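Local coordinates for protein peroxiredoxin 6 (Arenicola marina, PDB 2V41) that probably reduces hydrogen peroxide and organic hydroperoxides to water and alcohols, as a thiol-specific peroxidase of the Prx6 subfamily, at residues R128-I133 with L141-P146; L27-G32 with P135-K140; C183-G188 with R214-P219; L21-W26 with K65-S70. The protein carries 1 engineered substitution. All coordinates share one frame; numbering follows the deposited sequence.

Contact 1. Residues R128-I133 with L141-P146; sequences RAVFII and LSILYP. With BEZ (benzoic acid), chain I.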
loop_
_atom_site.group_PDB
_atom_site.type_symbol
_atom_site.label_atom_id
_atom_site.label_comp_id
_atom_site.label_asym_id
_atom_site.label_seq_id
_atom_site.Cartn_x
_atom_site.Cartn_y
_atom_site.Cartn_z
ATOM N N ARG A 128 8.105 -1.831 -6.970
ATOM C CA ARG A 128 7.959 -0.585 -6.267
ATOM C C ARG A 128 7.406 -0.829 -4.844
ATOM O O ARG A 128 6.209 -0.819 -4.592
ATOM C CB ARG A 128 7.054 0.333 -7.068
ATOM C CG ARG A 128 7.449 0.432 -8.533
ATOM C CD ARG A 128 6.554 1.392 -9.328
ATOM N NE ARG A 128 6.876 1.198 -10.732
ATOM C CZ ARG A 128 7.983 1.619 -11.311
ATOM N NH1 ARG A 128 8.849 2.380 -10.661
ATOM N NH2 ARG A 128 8.213 1.294 -12.574
ATOM N N ALA A 129 8.331 -1.002 -3.924
ATOM C CA ALA A 129 8.104 -1.362 -2.552
ATOM C C ALA A 129 8.265 -0.083 -1.727
ATOM O O ALA A 129 9.068 0.766 -2.078
ATOM C CB ALA A 129 9.118 -2.400 -2.153
ATOM N N VAL A 130 7.450 0.099 -0.697
ATOM C CA VAL A 130 7.737 1.115 0.301
ATOM C C VAL A 130 7.664 0.509 1.702
ATOM O O VAL A 130 6.720 -0.247 2.010
ATOM C CB VAL A 130 6.764 2.334 0.227
ATOM C CG1 VAL A 130 7.232 3.477 1.145
ATOM C CG2 VAL A 130 6.646 2.824 -1.178
ATOM N N PHE A 131 8.673 0.835 2.522
ATOM C CA PHE A 131 8.731 0.441 3.972
ATOM C C PHE A 131 8.867 1.713 4.808
ATOM O O PHE A 131 9.739 2.552 4.507
ATOM C CB PHE A 131 9.909 -0.518 4.263
ATOM C CG PHE A 131 9.990 -1.663 3.296
ATOM C CD1 PHE A 131 9.237 -2.784 3.482
ATOM C CD2 PHE A 131 10.759 -1.568 2.149
ATOM C CE1 PHE A 131 9.261 -3.813 2.579
ATOM C CE2 PHE A 131 10.796 -2.603 1.233
ATOM C CZ PHE A 131 10.042 -3.733 1.465
ATOM N N ILE A 132 7.993 1.870 5.808
ATOM C CA ILE A 132 8.047 2.980 6.737
ATOM C C ILE A 132 8.463 2.435 8.108
ATOM O O ILE A 132 7.729 1.642 8.771
ATOM C CB ILE A 132 6.665 3.711 6.902
ATOM C CG1 ILE A 132 6.033 4.039 5.529
ATOM C CG2 ILE A 132 6.857 4.948 7.787
ATOM C CD1 ILE A 132 4.885 5.065 5.515
ATOM N N ILE A 133 9.661 2.851 8.501
ATOM C CA ILE A 133 10.341 2.351 9.675
ATOM C C ILE A 133 10.357 3.479 10.688
ATOM O O ILE A 133 10.595 4.636 10.309
ATOM C CB ILE A 133 11.816 2.000 9.336
ATOM C CG1 ILE A 133 11.865 0.955 8.202
ATOM C CG2 ILE A 133 12.627 1.645 10.590
ATOM C CD1 ILE A 133 12.432 1.520 6.915
ATOM N N LEU A 141 4.460 0.101 8.333
ATOM C CA LEU A 141 3.603 -0.027 7.208
ATOM C C LEU A 141 4.488 -0.398 6.024
ATOM O O LEU A 141 5.608 0.055 5.912
ATOM C CB LEU A 141 2.895 1.310 6.956
ATOM C CG LEU A 141 1.844 1.550 5.892
ATOM C CD1 LEU A 141 0.932 2.734 6.363
ATOM C CD2 LEU A 141 2.489 1.834 4.527
ATOM N N SER A 142 3.942 -1.176 5.110
ATOM C CA SER A 142 4.611 -1.416 3.872
ATOM C C SER A 142 3.598 -1.497 2.719
ATOM O O SER A 142 2.428 -1.876 2.907
ATOM C CB SER A 142 5.384 -2.697 4.001
ATOM O OG SER A 142 4.477 -3.761 4.149
ATOM N N ILE A 143 4.077 -1.181 1.510
ATOM C CA ILE A 143 3.303 -1.445 0.272
ATOM C C ILE A 143 4.184 -2.171 -0.754
ATOM O O ILE A 143 5.408 -2.006 -0.766
ATOM C CB ILE A 143 2.646 -0.175 -0.334
ATOM C CG1 ILE A 143 3.629 0.553 -1.212
ATOM C CG2 ILE A 143 2.069 0.715 0.727
ATOM C CD1 ILE A 143 3.155 1.871 -1.822
ATOM N N LEU A 144 3.554 -3.004 -1.583
ATOM C CA LEU A 144 4.227 -3.694 -2.687
ATOM C C LEU A 144 3.420 -3.454 -3.974
ATOM O O LEU A 144 2.389 -4.100 -4.209
ATOM C CB LEU A 144 4.330 -5.207 -2.408
ATOM C CG LEU A 144 5.590 -5.930 -1.889
ATOM C CD1 LEU A 144 6.492 -5.123 -1.132
ATOM C CD2 LEU A 144 5.099 -7.170 -1.082
ATOM N N TYR A 145 3.916 -2.539 -4.787
ATOM C CA TYR A 145 3.349 -2.200 -6.096
ATOM C C TYR A 145 4.256 -2.809 -7.139
ATOM O O TYR A 145 5.419 -2.810 -6.957
ATOM C CB TYR A 145 3.277 -0.663 -6.308
ATOM C CG TYR A 145 2.129 0.023 -5.615
ATOM C CD1 TYR A 145 1.497 -0.536 -4.502
ATOM C CD2 TYR A 145 1.696 1.235 -6.042
ATOM C CE1 TYR A 145 0.458 0.090 -3.875
ATOM C CE2 TYR A 145 0.656 1.885 -5.403
ATOM C CZ TYR A 145 0.050 1.294 -4.311
ATOM O OH TYR A 145 -0.999 1.949 -3.684
ATOM N N PRO A 146 3.714 -3.279 -8.253
ATOM C CA PRO A 146 4.538 -3.861 -9.314
ATOM C C PRO A 146 5.127 -2.802 -10.244
ATOM O O PRO A 146 4.780 -1.621 -10.173
ATOM C CB PRO A 146 3.540 -4.733 -10.053
ATOM C CG PRO A 146 2.238 -3.937 -9.931
ATOM C CD PRO A 146 2.268 -3.310 -8.596
HETATM C C BEZ I . 9.160 1.991 -15.676
HETATM O O1 BEZ I . 8.578 2.607 -16.602
HETATM O O2 BEZ I . 9.715 2.534 -14.697
HETATM C C1 BEZ I . 9.245 0.540 -15.783
HETATM C C2 BEZ I . 10.279 -0.130 -15.131
HETATM C C3 BEZ I . 10.336 -1.507 -15.275
HETATM C C4 BEZ I . 9.417 -2.171 -16.079
HETATM C C5 BEZ I . 8.400 -1.484 -16.725
HETATM C C6 BEZ I . 8.319 -0.118 -16.567
#
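Ile143 turns CG1 between its own backbone N and carbonyl carbon (chi1 85°), and this lays CD1 alongside Val130 CG2 at 3.7 Å. With CG1 anti to the backbone N (chi1 -171°), Val130 has CG2 beside its own N, where it meets Ile143. Two residues along, on the same face, Ile132 CD1 meets Leu141 CD2 at 4.1 Å, and helix 153-168 covers this pair. On the other face Ser142 CB comes against Phe131 CD1, and Ala129 CB against Leu144 CD1. The backbones form an antiparallel hairpin; its central hydrogen-bonded pair joins Val130 N to Ile143 O at 2.9 Å and Ile143 N to Val130 O at 2.8 Å. At the end of the hairpin the chain of Arg128 runs out extended past Pro146, and NH2 donates to benzoic acid O2 at 2.9 Å, the carboxyl oxygen lying at the edge of the guanidinium. NH1 is paired with Glu48 and bonded to Ser45, evidently the engineered residue, at the predicted position of the peroxidatic cysteine. A leucine in place of Arg128 would probably leave Glu48 without this countercharge and the ligand without this donor. Tyr145 OH bonds to Glu155 of the second subunit, whose own strand continues the sheet beyond 141-145. The hairpin joins a sheet that runs on into the second subunit to a cationic end, consistent with binding an acid group in the predicted active-site pocket.

Contact 2. Residues L27-G32 with P135-K140; sequences LGNSWG and PDKKLK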
loop_
_atom_site.group_PDB
_atom_site.type_symbol
_atom_site.label_atom_id
_atom_site.label_comp_id
_atom_site.label_asym_id
_atom_site.label_seq_id
_atom_site.Cartn_x
_atom_site.Cartn_y
_atom_site.Cartn_z
ATOM N N LEU A 27 20.194 5.649 9.622
ATOM C CA LEU A 27 18.867 6.026 10.049
ATOM C C LEU A 27 18.992 6.836 11.301
ATOM O O LEU A 27 18.425 7.909 11.358
ATOM C CB LEU A 27 17.939 4.807 10.239
ATOM C CG LEU A 27 16.429 5.094 10.119
ATOM C CD1 LEU A 27 16.088 5.689 8.732
ATOM C CD2 LEU A 27 15.544 3.839 10.458
ATOM N N GLY A 28 19.776 6.376 12.275
ATOM C CA GLY A 28 19.894 7.081 13.572
ATOM C C GLY A 28 18.591 6.931 14.343
ATOM O O GLY A 28 17.956 5.887 14.259
ATOM N N ASN A 29 18.153 7.978 15.047
ATOM C CA ASN A 29 16.877 7.945 15.800
ATOM C C ASN A 29 15.714 8.711 15.133
ATOM O O ASN A 29 15.161 9.710 15.648
ATOM C CB ASN A 29 17.098 8.464 17.222
ATOM C CG ASN A 29 16.356 7.620 18.252
ATOM O OD1 ASN A 29 16.601 6.393 18.353
ATOM N ND2 ASN A 29 15.437 8.250 19.004
ATOM N N SER A 30 15.337 8.236 13.974
ATOM C CA SER A 30 14.511 9.039 13.081
ATOM C C SER A 30 13.712 8.146 12.232
ATOM O O SER A 30 14.206 7.077 11.870
ATOM C CB SER A 30 15.382 9.862 12.163
ATOM O OG SER A 30 14.683 10.065 10.984
ATOM N N TRP A 31 12.484 8.588 11.915
ATOM C CA TRP A 31 11.586 7.905 10.964
ATOM C C TRP A 31 12.341 7.778 9.655
ATOM O O TRP A 31 13.185 8.595 9.328
ATOM C CB TRP A 31 10.273 8.688 10.750
ATOM C CG TRP A 31 9.240 8.568 11.890
ATOM C CD1 TRP A 31 9.165 9.362 13.000
ATOM C CD2 TRP A 31 8.175 7.622 12.016
ATOM N NE1 TRP A 31 8.139 8.983 13.809
ATOM C CE2 TRP A 31 7.515 7.903 13.255
ATOM C CE3 TRP A 31 7.700 6.562 11.216
ATOM C CZ2 TRP A 31 6.415 7.168 13.713
ATOM C CZ3 TRP A 31 6.613 5.840 11.663
ATOM C CH2 TRP A 31 5.974 6.143 12.908
ATOM N N GLY A 32 12.085 6.729 8.908
ATOM C CA GLY A 32 12.583 6.679 7.542
ATOM C C GLY A 32 11.629 5.937 6.635
ATOM O O GLY A 32 10.810 5.161 7.131
ATOM N N PRO A 135 11.451 5.348 14.572
ATOM C CA PRO A 135 12.714 5.581 15.350
ATOM C C PRO A 135 13.218 4.359 16.136
ATOM O O PRO A 135 14.431 4.235 16.375
ATOM C CB PRO A 135 12.344 6.741 16.291
ATOM C CG PRO A 135 11.176 7.436 15.551
ATOM C CD PRO A 135 10.405 6.340 14.880
ATOM N N ASP A 136 12.276 3.491 16.550
ATOM C CA ASP A 136 12.559 2.190 17.150
ATOM C C ASP A 136 13.040 1.133 16.155
ATOM O O ASP A 136 13.208 0.029 16.553
ATOM C CB ASP A 136 11.305 1.630 17.863
ATOM C CG ASP A 136 10.116 1.369 16.894
ATOM O OD1 ASP A 136 10.251 1.533 15.685
ATOM O OD2 ASP A 136 9.008 1.041 17.337
ATOM N N LYS A 137 13.231 1.452 14.872
ATOM C CA LYS A 137 13.718 0.491 13.840
ATOM C C LYS A 137 12.708 -0.608 13.391
ATOM O O LYS A 137 13.047 -1.459 12.547
ATOM C CB LYS A 137 15.039 -0.172 14.237
ATOM C CG LYS A 137 16.120 0.727 14.817
ATOM C CD LYS A 137 16.673 1.694 13.806
ATOM C CE LYS A 137 17.599 2.728 14.460
ATOM N NZ LYS A 137 16.828 3.622 15.356
ATOM N N LYS A 138 11.484 -0.566 13.931
ATOM C CA LYS A 138 10.408 -1.493 13.538
ATOM C C LYS A 138 9.654 -1.035 12.280
ATOM O O LYS A 138 9.563 0.171 12.037
ATOM C CB LYS A 138 9.415 -1.706 14.693
ATOM C CG LYS A 138 9.995 -2.500 15.840
ATOM C CD LYS A 138 9.099 -2.573 17.055
ATOM C CE LYS A 138 9.783 -3.378 18.197
ATOM N NZ LYS A 138 8.977 -3.346 19.474
ATOM N N LEU A 139 9.139 -2.000 11.496
ATOM C CA LEU A 139 8.280 -1.720 10.342
ATOM C C LEU A 139 6.844 -1.446 10.823
ATOM O O LEU A 139 6.291 -2.195 11.660
ATOM C CB LEU A 139 8.284 -2.844 9.323
ATOM C CG LEU A 139 7.496 -2.658 8.023
ATOM C CD1 LEU A 139 8.197 -1.788 6.999
ATOM C CD2 LEU A 139 7.204 -4.064 7.454
ATOM N N LYS A 140 6.327 -0.318 10.325
ATOM C CA LYS A 140 5.059 0.274 10.694
ATOM C C LYS A 140 4.018 0.121 9.594
ATOM O O LYS A 140 2.847 -0.040 9.897
ATOM C CB LYS A 140 5.263 1.756 11.005
ATOM C CG LYS A 140 6.258 2.063 12.153
ATOM C CD LYS A 140 5.876 1.420 13.473
ATOM C CE LYS A 140 6.868 1.844 14.584
ATOM N NZ LYS A 140 6.555 1.373 16.008
#
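Over one face of the Trp31 indole sits Pro135, its CD 3.6 Å from the centroid of the five-membered ring and only 7° off the normal, a clear CH-pi contact. Lys140 reaches the six-membered end obliquely, CG to CZ3 at 3.8 Å, while Leu163 and Gln164 of helix 153-168 also touch the indole. This is the turn of the hairpin formed by strands 124-133 and 139-145 in the thioredoxin fold, packed against the start of strand 31-36. Within the turn, Asp136 OD1 accepts from Lys138 N in an Asx turn, and the other carboxylate oxygen, OD2, makes a salt bridge with Lys140 NZ at 2.8 Å. The aliphatic part of Lys140 is therefore held beside the tryptophan while its charge is answered inside the turn. At the other side of Pro135, Lys137 folds back: bends at chi2 (-68°) and chi4 (-67°) carry its ammonium toward Gly28, the positive-phi residue just after helix 23-27. On the way, Lys137 CD brushes Leu27 CD2 at 4.1 Å. The ammonium ties the two segments together by gripping two backbone carbonyls at once, NZ lying 2.8 Å from Gly28 O and 2.7 Å from Pro135 O.

Contact 3. Residues C183-G188 with R214-P219; sequences CMVVPG and RYTPQP. With BEZ (benzoic acid), chain J.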
loop_
_atom_site.group_PDB
_atom_site.type_symbol
_atom_site.label_atom_id
_atom_site.label_comp_id
_atom_site.label_asym_id
_atom_site.label_seq_id
_atom_site.Cartn_x
_atom_site.Cartn_y
_atom_site.Cartn_z
ATOM N N CYS A 183 -10.672 11.797 14.080
ATOM C CA CYS A 183 -10.188 10.458 14.275
ATOM C C CYS A 183 -11.149 9.705 15.160
ATOM O O CYS A 183 -12.069 10.275 15.693
ATOM C CB CYS A 183 -8.825 10.491 14.936
ATOM S SG CYS A 183 -7.641 11.521 14.151
ATOM N N MET A 184 -10.872 8.412 15.302
ATOM C CA MET A 184 -11.639 7.511 16.106
ATOM C C MET A 184 -10.831 7.274 17.363
ATOM O O MET A 184 -9.558 7.207 17.326
ATOM C CB MET A 184 -11.870 6.182 15.364
ATOM C CG MET A 184 -12.519 6.323 13.937
ATOM S SD MET A 184 -13.968 7.379 13.779
ATOM C CE MET A 184 -15.159 6.412 14.714
ATOM N N VAL A 185 -11.543 7.164 18.483
ATOM C CA VAL A 185 -10.881 6.875 19.737
ATOM C C VAL A 185 -10.663 5.386 19.706
ATOM O O VAL A 185 -11.571 4.633 19.326
ATOM C CB VAL A 185 -11.738 7.321 20.961
ATOM C CG1 VAL A 185 -10.995 7.037 22.302
ATOM C CG2 VAL A 185 -12.085 8.789 20.807
ATOM N N VAL A 186 -9.460 4.947 20.076
ATOM C CA VAL A 186 -9.153 3.540 20.039
ATOM C C VAL A 186 -10.139 2.816 20.971
ATOM O O VAL A 186 -10.563 3.389 21.956
ATOM C CB VAL A 186 -7.655 3.223 20.348
ATOM C CG1 VAL A 186 -6.779 3.827 19.267
ATOM C CG2 VAL A 186 -7.231 3.658 21.778
ATOM N N PRO A 187 -10.571 1.588 20.584
ATOM C CA PRO A 187 -11.621 0.808 21.283
ATOM C C PRO A 187 -11.213 0.332 22.643
ATOM O O PRO A 187 -12.079 0.097 23.479
ATOM C CB PRO A 187 -11.843 -0.426 20.379
ATOM C CG PRO A 187 -10.682 -0.464 19.425
ATOM C CD PRO A 187 -10.061 0.906 19.375
ATOM N N GLY A 188 -9.903 0.189 22.857
ATOM C CA GLY A 188 -9.356 -0.234 24.158
ATOM C C GLY A 188 -9.545 0.774 25.292
ATOM O O GLY A 188 -9.524 0.409 26.459
ATOM N N ARG A 214 -16.679 6.022 18.292
ATOM C CA ARG A 214 -16.369 7.206 19.005
ATOM C C ARG A 214 -15.442 8.020 18.137
ATOM O O ARG A 214 -14.405 7.514 17.695
ATOM C CB ARG A 214 -15.657 6.828 20.295
ATOM C CG ARG A 214 -16.519 5.965 21.171
ATOM C CD ARG A 214 -15.928 5.764 22.547
ATOM N NE ARG A 214 -14.805 4.844 22.545
ATOM C CZ ARG A 214 -14.133 4.460 23.616
ATOM N NH1 ARG A 214 -14.414 4.919 24.812
ATOM N NH2 ARG A 214 -13.160 3.591 23.478
ATOM N N TYR A 215 -15.832 9.273 17.919
ATOM C CA TYR A 215 -15.084 10.236 17.160
ATOM C C TYR A 215 -14.550 11.334 18.059
ATOM O O TYR A 215 -15.225 11.737 19.024
ATOM C CB TYR A 215 -15.995 10.921 16.173
ATOM C CG TYR A 215 -16.653 10.077 15.126
ATOM C CD1 TYR A 215 -17.879 9.464 15.352
ATOM C CD2 TYR A 215 -16.085 9.967 13.854
ATOM C CE1 TYR A 215 -18.505 8.733 14.351
ATOM C CE2 TYR A 215 -16.686 9.247 12.872
ATOM C CZ TYR A 215 -17.893 8.633 13.110
ATOM O OH TYR A 215 -18.445 7.924 12.086
ATOM N N THR A 216 -13.366 11.842 17.714
ATOM C CA THR A 216 -12.816 13.013 18.378
ATOM C C THR A 216 -12.207 13.976 17.337
ATOM O O THR A 216 -11.307 13.594 16.608
ATOM C CB THR A 216 -11.756 12.615 19.466
ATOM O OG1 THR A 216 -11.167 13.792 20.069
ATOM C CG2 THR A 216 -10.661 11.751 18.869
ATOM N N PRO A 217 -12.672 15.245 17.305
ATOM C CA PRO A 217 -12.108 16.287 16.455
ATOM C C PRO A 217 -10.581 16.355 16.598
ATOM O O PRO A 217 -10.103 16.491 17.719
ATOM C CB PRO A 217 -12.761 17.554 17.016
ATOM C CG PRO A 217 -13.978 17.106 17.627
ATOM C CD PRO A 217 -13.745 15.784 18.162
ATOM N N GLN A 218 -9.830 16.298 15.493
ATOM C CA GLN A 218 -8.418 15.855 15.552
ATOM C C GLN A 218 -7.787 16.250 16.847
ATOM O O GLN A 218 -7.654 17.458 17.115
ATOM C CB GLN A 218 -7.547 16.428 14.440
ATOM C CG GLN A 218 -6.180 15.640 14.353
ATOM C CD GLN A 218 -5.579 15.628 12.940
ATOM O OE1 GLN A 218 -6.279 15.356 11.955
ATOM N NE2 GLN A 218 -4.284 15.940 12.842
ATOM N N PRO A 219 -7.420 15.261 17.680
ATOM C CA PRO A 219 -6.913 15.586 19.001
ATOM C C PRO A 219 -5.666 16.475 18.947
ATOM O O PRO A 219 -4.866 16.381 17.969
ATOM C CB PRO A 219 -6.568 14.229 19.581
ATOM C CG PRO A 219 -7.440 13.326 18.873
ATOM C CD PRO A 219 -7.501 13.816 17.484
HETATM C C BEZ J . -10.243 0.331 14.941
HETATM O O1 BEZ J . -10.531 1.534 15.093
HETATM O O2 BEZ J . -10.821 -0.319 14.046
HETATM C C1 BEZ J . -9.241 -0.376 15.811
HETATM C C2 BEZ J . -9.276 -1.778 15.918
HETATM C C3 BEZ J . -8.388 -2.479 16.686
HETATM C C4 BEZ J . -7.458 -1.740 17.393
HETATM C C5 BEZ J . -7.380 -0.349 17.316
HETATM C C6 BEZ J . -8.292 0.340 16.517
#
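Met184 sets its terminal methyl squarely over the centre of the Tyr215 ring, CE 3.7 Å from the centroid and 10° off the normal, while SD lies obliquely 3.9 Å from the same centroid. This Met-aromatic contact depends on a folded chain, bent at chi2 and chi3, that curls back over the neighbouring strand. Tyr215 also makes a cation-pi contact with Arg182. Beneath them run two short antiparallel strands of the C-terminal domain, with 126° between their directions. Thr216 N donates to Cys183 O at 2.9 Å, Cys183 N returns a longer bond to Thr216 O, and Val185 N reaches Arg214 O at 3.0 Å. Away from the ring the contacts are mostly apolar: the Val185 and Thr216 side chains cross at about a right angle, CG2 to CG2 3.8 Å, and Cys183 SG touches Pro219 CD at 4.0 Å. Arg214 lays one guanidinium face over Val185 CG1, and its NH2 donates to Val189 O; its NE is buried without a partner. Beyond the strand, Pro187 CD packs 3.4 Å from C6 of a benzoic acid that is hydrogen-bonded to Thr42, Val44 and Ser45 of the second subunit. Pro187 adds carbon contacts to a ligand whose polar grip comes from the partner chain, consistent with this domain lending apolar cover to the predicted active-site pocket of the second subunit.

Contact 4. Residues L21-W26 with K65-S70; sequences LKFHDW and KLIALS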
loop_
_atom_site.group_PDB
_atom_site.type_symbol
_atom_site.label_atom_id
_atom_site.label_comp_id
_atom_site.label_asym_id
_atom_site.label_seq_id
_atom_site.Cartn_x
_atom_site.Cartn_y
_atom_site.Cartn_z
ATOM N N LEU A 21 26.815 1.918 3.843
ATOM C CA LEU A 21 25.788 2.365 4.742
ATOM C C LEU A 21 25.622 1.224 5.727
ATOM O O LEU A 21 25.563 0.079 5.286
ATOM C CB LEU A 21 24.496 2.495 3.909
ATOM C CG LEU A 21 23.504 3.636 4.067
ATOM C CD1 LEU A 21 23.306 4.324 2.639
ATOM C CD2 LEU A 21 22.137 3.103 4.582
ATOM N N LYS A 22 25.564 1.465 7.018
ATOM C CA LYS A 22 24.976 0.466 7.936
ATOM C C LYS A 22 23.593 1.026 8.211
ATOM O O LYS A 22 23.485 2.156 8.632
ATOM C CB LYS A 22 25.804 0.312 9.219
ATOM C CG LYS A 22 25.441 -0.873 10.112
ATOM C CD LYS A 22 26.057 -2.166 9.647
ATOM C CE LYS A 22 25.544 -3.371 10.471
ATOM N NZ LYS A 22 25.334 -4.647 9.670
ATOM N N PHE A 23 22.530 0.270 7.973
ATOM C CA PHE A 23 21.206 0.907 7.840
ATOM C C PHE A 23 20.735 1.635 9.093
ATOM O O PHE A 23 20.338 2.793 9.003
ATOM C CB PHE A 23 20.139 -0.070 7.383
ATOM C CG PHE A 23 18.780 0.569 7.146
ATOM C CD1 PHE A 23 18.603 1.539 6.158
ATOM C CD2 PHE A 23 17.656 0.160 7.870
ATOM C CE1 PHE A 23 17.347 2.093 5.917
ATOM C CE2 PHE A 23 16.405 0.743 7.638
ATOM C CZ PHE A 23 16.262 1.697 6.645
ATOM N N HIS A 24 20.814 0.972 10.247
ATOM C CA HIS A 24 20.398 1.570 11.522
ATOM C C HIS A 24 21.291 2.778 11.924
ATOM O O HIS A 24 20.818 3.700 12.602
ATOM C CB HIS A 24 20.421 0.520 12.640
ATOM C CG HIS A 24 19.384 -0.554 12.523
ATOM N ND1 HIS A 24 19.057 -1.372 13.579
ATOM C CD2 HIS A 24 18.588 -0.940 11.493
ATOM C CE1 HIS A 24 18.116 -2.222 13.207
ATOM N NE2 HIS A 24 17.806 -1.979 11.949
ATOM N N ASP A 25 22.565 2.766 11.503
ATOM C CA ASP A 25 23.483 3.894 11.722
ATOM C C ASP A 25 23.151 5.114 10.858
ATOM O O ASP A 25 23.290 6.245 11.318
ATOM C CB ASP A 25 24.929 3.496 11.428
ATOM C CG ASP A 25 25.508 2.523 12.446
ATOM O OD1 ASP A 25 24.762 2.066 13.340
ATOM O OD2 ASP A 25 26.730 2.218 12.339
ATOM N N TRP A 26 22.768 4.884 9.599
ATOM C CA TRP A 26 22.371 5.963 8.677
ATOM C C TRP A 26 21.040 6.540 9.123
ATOM O O TRP A 26 20.785 7.758 9.001
ATOM C CB TRP A 26 22.254 5.467 7.213
ATOM C CG TRP A 26 21.558 6.467 6.293
ATOM C CD1 TRP A 26 22.142 7.506 5.605
ATOM C CD2 TRP A 26 20.139 6.541 6.000
ATOM N NE1 TRP A 26 21.169 8.210 4.906
ATOM C CE2 TRP A 26 19.944 7.628 5.128
ATOM C CE3 TRP A 26 19.028 5.785 6.382
ATOM C CZ2 TRP A 26 18.682 7.984 4.644
ATOM C CZ3 TRP A 26 17.755 6.147 5.884
ATOM C CH2 TRP A 26 17.606 7.228 5.025
ATOM N N LYS A 65 13.685 10.482 7.089
ATOM C CA LYS A 65 14.831 10.267 6.211
ATOM C C LYS A 65 14.397 9.402 5.025
ATOM O O LYS A 65 13.671 8.401 5.192
ATOM C CB LYS A 65 15.963 9.603 6.974
ATOM C CG LYS A 65 16.817 10.560 7.797
ATOM C CD LYS A 65 17.562 9.833 8.901
ATOM C CE LYS A 65 18.699 10.676 9.500
ATOM N NZ LYS A 65 18.855 10.554 11.018
ATOM N N LEU A 66 14.797 9.798 3.816
ATOM C CA LEU A 66 14.347 9.078 2.637
ATOM C C LEU A 66 15.470 8.235 2.057
ATOM O O LEU A 66 16.607 8.662 2.028
ATOM C CB LEU A 66 13.826 10.057 1.578
ATOM C CG LEU A 66 12.397 10.573 1.694
ATOM C CD1 LEU A 66 12.247 11.959 0.985
ATOM C CD2 LEU A 66 11.494 9.561 1.127
ATOM N N ILE A 67 15.164 7.043 1.574
ATOM C CA ILE A 67 16.214 6.249 0.944
ATOM C C ILE A 67 15.636 5.388 -0.198
ATOM O O ILE A 67 14.663 4.694 -0.006
ATOM C CB ILE A 67 17.104 5.502 2.033
ATOM C CG1 ILE A 67 18.316 4.790 1.394
ATOM C CG2 ILE A 67 16.314 4.546 2.922
ATOM C CD1 ILE A 67 19.574 4.707 2.290
ATOM N N ALA A 68 16.200 5.516 -1.403
ATOM C CA ALA A 68 15.811 4.732 -2.577
ATOM C C ALA A 68 16.680 3.459 -2.742
ATOM O O ALA A 68 17.761 3.341 -2.150
ATOM C CB ALA A 68 15.884 5.581 -3.832
ATOM N N LEU A 69 16.191 2.531 -3.591
ATOM C CA LEU A 69 16.866 1.303 -3.875
ATOM C C LEU A 69 16.485 0.692 -5.255
ATOM O O LEU A 69 15.331 0.581 -5.578
ATOM C CB LEU A 69 16.541 0.339 -2.722
ATOM C CG LEU A 69 17.226 -1.011 -2.723
ATOM C CD1 LEU A 69 17.416 -1.572 -1.257
ATOM C CD2 LEU A 69 16.454 -1.982 -3.653
ATOM N N SER A 70 17.491 0.280 -6.040
ATOM C CA SER A 70 17.345 -0.711 -7.127
ATOM C C SER A 70 18.515 -1.701 -7.154
ATOM O O SER A 70 19.475 -1.537 -6.440
ATOM C CB SER A 70 17.240 -0.042 -8.489
ATOM O OG SER A 70 18.502 0.437 -8.912
#
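Trp26 and Ile67 bury the most surface, with Lys65 next. The indole leaves helix 23-27 with CG anti to the backbone N (chi1 167°), which throws its six-membered ring out against strand 64-70. Ile67 comes to meet it from the opposite direction: CD1 stands over the ring centre, 4.0 Å from the centroid and 4° off the normal, while CB approaches Trp26 CH2 to 3.5 Å. At the ring's edge lies the Leu66 carbonyl, its O 3.4 Å from Trp26 CZ2. Lys65 slides past the indole the other way, CB 3.5 Å from Trp26 CH2, and its ammonium goes on to Leu27 O, a carbonyl at the end of the helix. Ile67 CD1 meets Leu21 CD1 tip to tip at 3.8 Å, and its CG2 comes to the edge of the Phe23 ring at CE1. A serine in place of Trp26 would probably open a gap over Ile67 and leave Lys65 CB without its aromatic neighbour. Leu66 turns to the strand's other face, toward Val52 and Phe59. Strand 64-70, central in the mixed sheet, is packed by the short helix 23-27 on one side and helix 43-61 on the other, as befits the thioredoxin fold of peroxiredoxins.

In the fold
Contacts 1, 2 and 4 all belong to the thioredoxin-fold sheet. Contact 1 is buried hairpin pairing that ends at the predicted active site; contact 2 is the turn of the same hairpin at the surface, where lysines and a carboxylate take over from backbone pairing; contact 4 is buried side-chain packing without hydrogen bonds between its segments. They touch one another: Ile133 meets Phe23 between contacts 1 and 4, and Lys65 bonds to Leu27 and Trp31 between 4 and 2. Contact 3 lies apart in the C-terminal domain, its centre about 27 Å from that of contact 1, yet both reach the second subunit, one by sheet extension and the other by packing beside its active-site pocket.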